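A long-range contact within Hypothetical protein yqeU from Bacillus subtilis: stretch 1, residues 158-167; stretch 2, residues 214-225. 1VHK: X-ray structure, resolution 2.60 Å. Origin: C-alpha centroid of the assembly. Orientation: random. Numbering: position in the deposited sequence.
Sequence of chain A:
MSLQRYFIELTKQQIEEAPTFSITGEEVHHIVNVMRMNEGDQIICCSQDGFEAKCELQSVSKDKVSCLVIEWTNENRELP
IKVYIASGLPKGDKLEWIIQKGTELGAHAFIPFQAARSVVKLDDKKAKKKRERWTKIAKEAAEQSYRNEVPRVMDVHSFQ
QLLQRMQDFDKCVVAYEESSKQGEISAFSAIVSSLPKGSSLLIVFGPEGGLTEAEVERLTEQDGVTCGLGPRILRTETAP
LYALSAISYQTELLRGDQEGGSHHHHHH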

# COMPACT_ATOMS: atom_id res chain seq x y z
N SER A 158 -15.81 -1.62 -20.74
CA SER A 158 -17.24 -1.33 -20.45
C SER A 158 -17.55 -2.30 -19.29
O SER A 158 -16.83 -3.28 -19.15
CB SER A 158 -18.10 -1.67 -21.64
OG SER A 158 -18.14 -3.09 -21.85
N PHE A 159 -18.62 -2.10 -18.57
CA PHE A 159 -19.03 -3.04 -17.53
C PHE A 159 -19.23 -4.43 -18.13
O PHE A 159 -18.84 -5.42 -17.53
CB PHE A 159 -20.31 -2.57 -16.85
CG PHE A 159 -20.63 -3.42 -15.65
CD1 PHE A 159 -21.49 -4.50 -15.77
CD2 PHE A 159 -20.04 -3.16 -14.42
CE1 PHE A 159 -21.77 -5.30 -14.67
CE2 PHE A 159 -20.32 -3.96 -13.33
CZ PHE A 159 -21.19 -5.03 -13.46
N GLN A 160 -19.83 -4.49 -19.31
CA GLN A 160 -20.06 -5.74 -20.02
C GLN A 160 -18.74 -6.45 -20.32
O GLN A 160 -18.61 -7.65 -20.05
CB GLN A 160 -20.80 -5.51 -21.33
CG GLN A 160 -21.54 -6.67 -21.93
CD GLN A 160 -20.82 -7.92 -22.28
OE1 GLN A 160 -21.16 -9.04 -21.83
NE2 GLN A 160 -19.78 -7.83 -23.13
N GLN A 161 -17.81 -5.72 -20.91
CA GLN A 161 -16.54 -6.33 -21.31
C GLN A 161 -15.83 -6.99 -20.14
O GLN A 161 -15.25 -8.08 -20.25
CB GLN A 161 -15.64 -5.28 -21.96
CG GLN A 161 -16.10 -4.93 -23.38
CD GLN A 161 -15.33 -3.73 -23.91
OE1 GLN A 161 -15.26 -2.70 -23.21
NE2 GLN A 161 -14.77 -3.88 -25.10
N LEU A 162 -15.87 -6.32 -18.99
CA LEU A 162 -15.27 -6.83 -17.78
C LEU A 162 -15.89 -8.19 -17.45
O LEU A 162 -15.20 -9.22 -17.38
CB LEU A 162 -15.41 -5.82 -16.65
CG LEU A 162 -15.06 -6.36 -15.25
CD1 LEU A 162 -13.56 -6.28 -15.00
CD2 LEU A 162 -15.86 -5.64 -14.18
N LEU A 163 -17.22 -8.26 -17.47
CA LEU A 163 -17.94 -9.51 -17.27
C LEU A 163 -17.44 -10.64 -18.16
O LEU A 163 -17.38 -11.78 -17.70
CB LEU A 163 -19.43 -9.31 -17.46
CG LEU A 163 -20.34 -9.16 -16.27
CD1 LEU A 163 -19.66 -8.61 -15.03
CD2 LEU A 163 -21.53 -8.27 -16.65
N GLN A 164 -17.04 -10.36 -19.40
CA GLN A 164 -16.52 -11.40 -20.27
C GLN A 164 -15.08 -11.76 -19.96
O GLN A 164 -14.61 -12.80 -20.44
CB GLN A 164 -16.65 -11.04 -21.76
N ARG A 165 -14.37 -10.97 -19.18
CA ARG A 165 -12.98 -11.27 -18.87
C ARG A 165 -12.86 -12.28 -17.74
O ARG A 165 -11.95 -13.10 -17.72
CB ARG A 165 -12.24 -9.96 -18.50
CG ARG A 165 -10.76 -9.97 -18.84
CD ARG A 165 -10.32 -8.62 -19.37
NE ARG A 165 -9.50 -8.71 -20.57
CZ ARG A 165 -8.28 -9.23 -20.61
NH1 ARG A 165 -7.74 -9.72 -19.50
NH2 ARG A 165 -7.60 -9.27 -21.75
N MSE A 166 -13.84 -12.29 -16.86
CA MSE A 166 -13.89 -13.11 -15.67
C MSE A 166 -13.49 -14.55 -15.83
O MSE A 166 -12.79 -15.14 -14.99
CB MSE A 166 -15.29 -13.01 -15.01
CG MSE A 166 -15.74 -11.56 -14.92
SE MSE A 166 -16.54 -11.08 -13.27
CE MSE A 166 -16.02 -12.51 -12.14
N GLN A 167 -13.88 -15.16 -16.94
CA GLN A 167 -13.61 -16.55 -17.23
C GLN A 167 -12.15 -16.93 -17.27
O GLN A 167 -11.78 -18.11 -17.11
CB GLN A 167 -14.29 -16.89 -18.57
CG GLN A 167 -15.09 -18.19 -18.56
CD GLN A 167 -15.86 -18.32 -19.86
OE1 GLN A 167 -15.25 -18.21 -20.93
NE2 GLN A 167 -17.17 -18.51 -19.78
N ALA A 214 -27.56 -4.12 -9.06
CA ALA A 214 -27.62 -4.76 -10.36
C ALA A 214 -26.27 -5.36 -10.74
O ALA A 214 -26.18 -6.57 -10.96
CB ALA A 214 -28.13 -3.81 -11.42
N GLU A 215 -25.23 -4.54 -10.69
CA GLU A 215 -23.86 -4.89 -10.97
C GLU A 215 -23.35 -6.07 -10.15
O GLU A 215 -22.72 -6.98 -10.68
CB GLU A 215 -22.95 -3.66 -10.74
CG GLU A 215 -23.05 -2.61 -11.84
CD GLU A 215 -22.38 -1.30 -11.47
OE1 GLU A 215 -21.86 -0.61 -12.37
OE2 GLU A 215 -22.40 -0.99 -10.26
N VAL A 216 -23.63 -6.05 -8.83
CA VAL A 216 -23.19 -7.17 -7.99
C VAL A 216 -23.81 -8.46 -8.52
O VAL A 216 -23.11 -9.43 -8.83
CB VAL A 216 -23.50 -6.99 -6.51
CG1 VAL A 216 -23.01 -8.20 -5.70
CG2 VAL A 216 -22.86 -5.72 -5.96
N GLU A 217 -25.13 -8.43 -8.71
CA GLU A 217 -25.84 -9.54 -9.30
C GLU A 217 -25.18 -10.09 -10.55
O GLU A 217 -25.01 -11.32 -10.63
CB GLU A 217 -27.29 -9.13 -9.61
CG GLU A 217 -28.21 -9.23 -8.40
CD GLU A 217 -29.67 -9.32 -8.80
OE1 GLU A 217 -30.09 -10.40 -9.28
OE2 GLU A 217 -30.41 -8.32 -8.64
N ARG A 218 -24.74 -9.28 -11.50
CA ARG A 218 -24.06 -9.80 -12.70
C ARG A 218 -22.68 -10.37 -12.38
O ARG A 218 -22.26 -11.39 -12.96
CB ARG A 218 -23.93 -8.69 -13.74
CG ARG A 218 -24.89 -7.54 -13.49
CD ARG A 218 -25.85 -7.33 -14.64
NE ARG A 218 -26.22 -8.57 -15.29
CZ ARG A 218 -27.06 -9.50 -14.88
NH1 ARG A 218 -27.70 -9.38 -13.72
NH2 ARG A 218 -27.28 -10.58 -15.63
N LEU A 219 -21.97 -9.73 -11.44
CA LEU A 219 -20.66 -10.25 -11.04
C LEU A 219 -20.80 -11.59 -10.32
O LEU A 219 -20.12 -12.55 -10.67
CB LEU A 219 -19.89 -9.23 -10.17
CG LEU A 219 -19.48 -7.94 -10.88
CD1 LEU A 219 -19.35 -6.79 -9.91
CD2 LEU A 219 -18.20 -8.12 -11.67
N THR A 220 -21.76 -11.71 -9.42
CA THR A 220 -21.98 -12.94 -8.67
C THR A 220 -22.38 -14.12 -9.53
O THR A 220 -21.98 -15.26 -9.23
CB THR A 220 -23.01 -12.73 -7.55
OG1 THR A 220 -23.83 -11.60 -7.94
CG2 THR A 220 -22.36 -12.40 -6.23
N GLU A 221 -23.09 -13.89 -10.63
CA GLU A 221 -23.47 -14.96 -11.54
C GLU A 221 -22.32 -15.36 -12.45
O GLU A 221 -22.29 -16.47 -13.00
CB GLU A 221 -24.75 -14.66 -12.30
CG GLU A 221 -24.79 -13.32 -12.99
CD GLU A 221 -26.13 -12.95 -13.57
OE1 GLU A 221 -27.14 -12.97 -12.84
OE2 GLU A 221 -26.18 -12.59 -14.77
N GLN A 222 -21.28 -14.52 -12.53
CA GLN A 222 -20.06 -14.85 -13.25
C GLN A 222 -19.03 -15.47 -12.29
O GLN A 222 -17.83 -15.47 -12.58
CB GLN A 222 -19.42 -13.62 -13.89
CG GLN A 222 -20.14 -13.02 -15.07
CD GLN A 222 -20.24 -13.94 -16.27
OE1 GLN A 222 -19.23 -14.43 -16.79
NE2 GLN A 222 -21.46 -14.20 -16.73
N ASP A 223 -19.49 -15.96 -11.15
CA ASP A 223 -18.65 -16.55 -10.14
C ASP A 223 -17.90 -15.54 -9.28
O ASP A 223 -16.96 -15.94 -8.57
CB ASP A 223 -17.63 -17.53 -10.75
CG ASP A 223 -18.33 -18.77 -11.27
OD1 ASP A 223 -17.76 -19.39 -12.19
OD2 ASP A 223 -19.44 -19.06 -10.76
N GLY A 224 -18.28 -14.28 -9.34
CA GLY A 224 -17.61 -13.29 -8.48
C GLY A 224 -18.19 -13.50 -7.08
O GLY A 224 -19.39 -13.80 -6.99
N VAL A 225 -17.35 -13.48 -6.06
CA VAL A 225 -17.83 -13.68 -4.69
C VAL A 225 -17.61 -12.43 -3.85
O VAL A 225 -16.46 -12.06 -3.62
CB VAL A 225 -17.13 -14.86 -4.01
CG1 VAL A 225 -17.50 -14.96 -2.54
CG2 VAL A 225 -17.41 -16.16 -4.74

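Two helical segments, whose touching residues are at least 53 positions apart in sequence, run nearly side by side in the same direction, their axes 21° apart and 10.3 Å from each other at closest approach. The register advances in matching steps: Phe159 faces Glu215, Leu163 faces Leu219 and Met166 faces Gln222. Phe159, Met166 and Gln222 cover the most surface, and they sit toward the two ends of the contact, with leucines between them.

Phe159 opens the packing. Its CA-to-CB bond points toward the second stretch, and with chi1 in the t well the ring reaches in among three side chains. Glu215 lies over one face, with Phe159 CE2 3.4 Å from Glu215 CG, the closest approach; the carboxylate lies close to the ring as well, and its two oxygens are hydrogen-bonded to residues outside the two stretches. Arg218 comes to the ring edge, Phe159 CE1 standing 4.0 Å from Arg218 CG. Here the aliphatic part of a charged residue does the packing: the end of Arg218 leads away from the contact, and its NH2 forms a salt bridge with Glu221 OE2 at 2.4 Å. Arg218 thus lends its carbons to an apolar contact and takes its charge elsewhere.

In the middle, Leu219 is the shared partner. Its CD2 lies 3.7 Å from Leu163 CD1, 4.2 Å from Leu162 CD2 and 3.8 Å from Met166 SE, so a single methyl meets three residues of the first stretch. Leu163 and Leu219 both leave their backbones sideways, yet their ends come nearer the opposing stretch, which lets them fill the space where the CA atoms of Leu163 and Leu219 are 6.8 Å apart.

Met166, a selenomethionine, closes the far end. It points toward the second stretch and reaches past Leu219 to the turn that follows the helix: Met166 CE is 3.5 Å from Gln222 O and 4.0 Å from Gly224 N. The backbone of that turn is therefore part of the packing surface. Gly224 also suits its place, since a CB built there would fall 2.9 Å from Leu219 O, the acceptor of the bond from Gly224 N.

Gln222 points toward the first stretch and lays its CB and CG against two neighbours, with its CB 3.9 Å from Met166 SE and its CG 4.0 Å from Leu163 CG. No clear hydrogen bond crosses between the stretches. The rule to read here is one of shape: a leucine of the second helix in the middle, met by the apolar side chains of the first, with polar residues packed alongside.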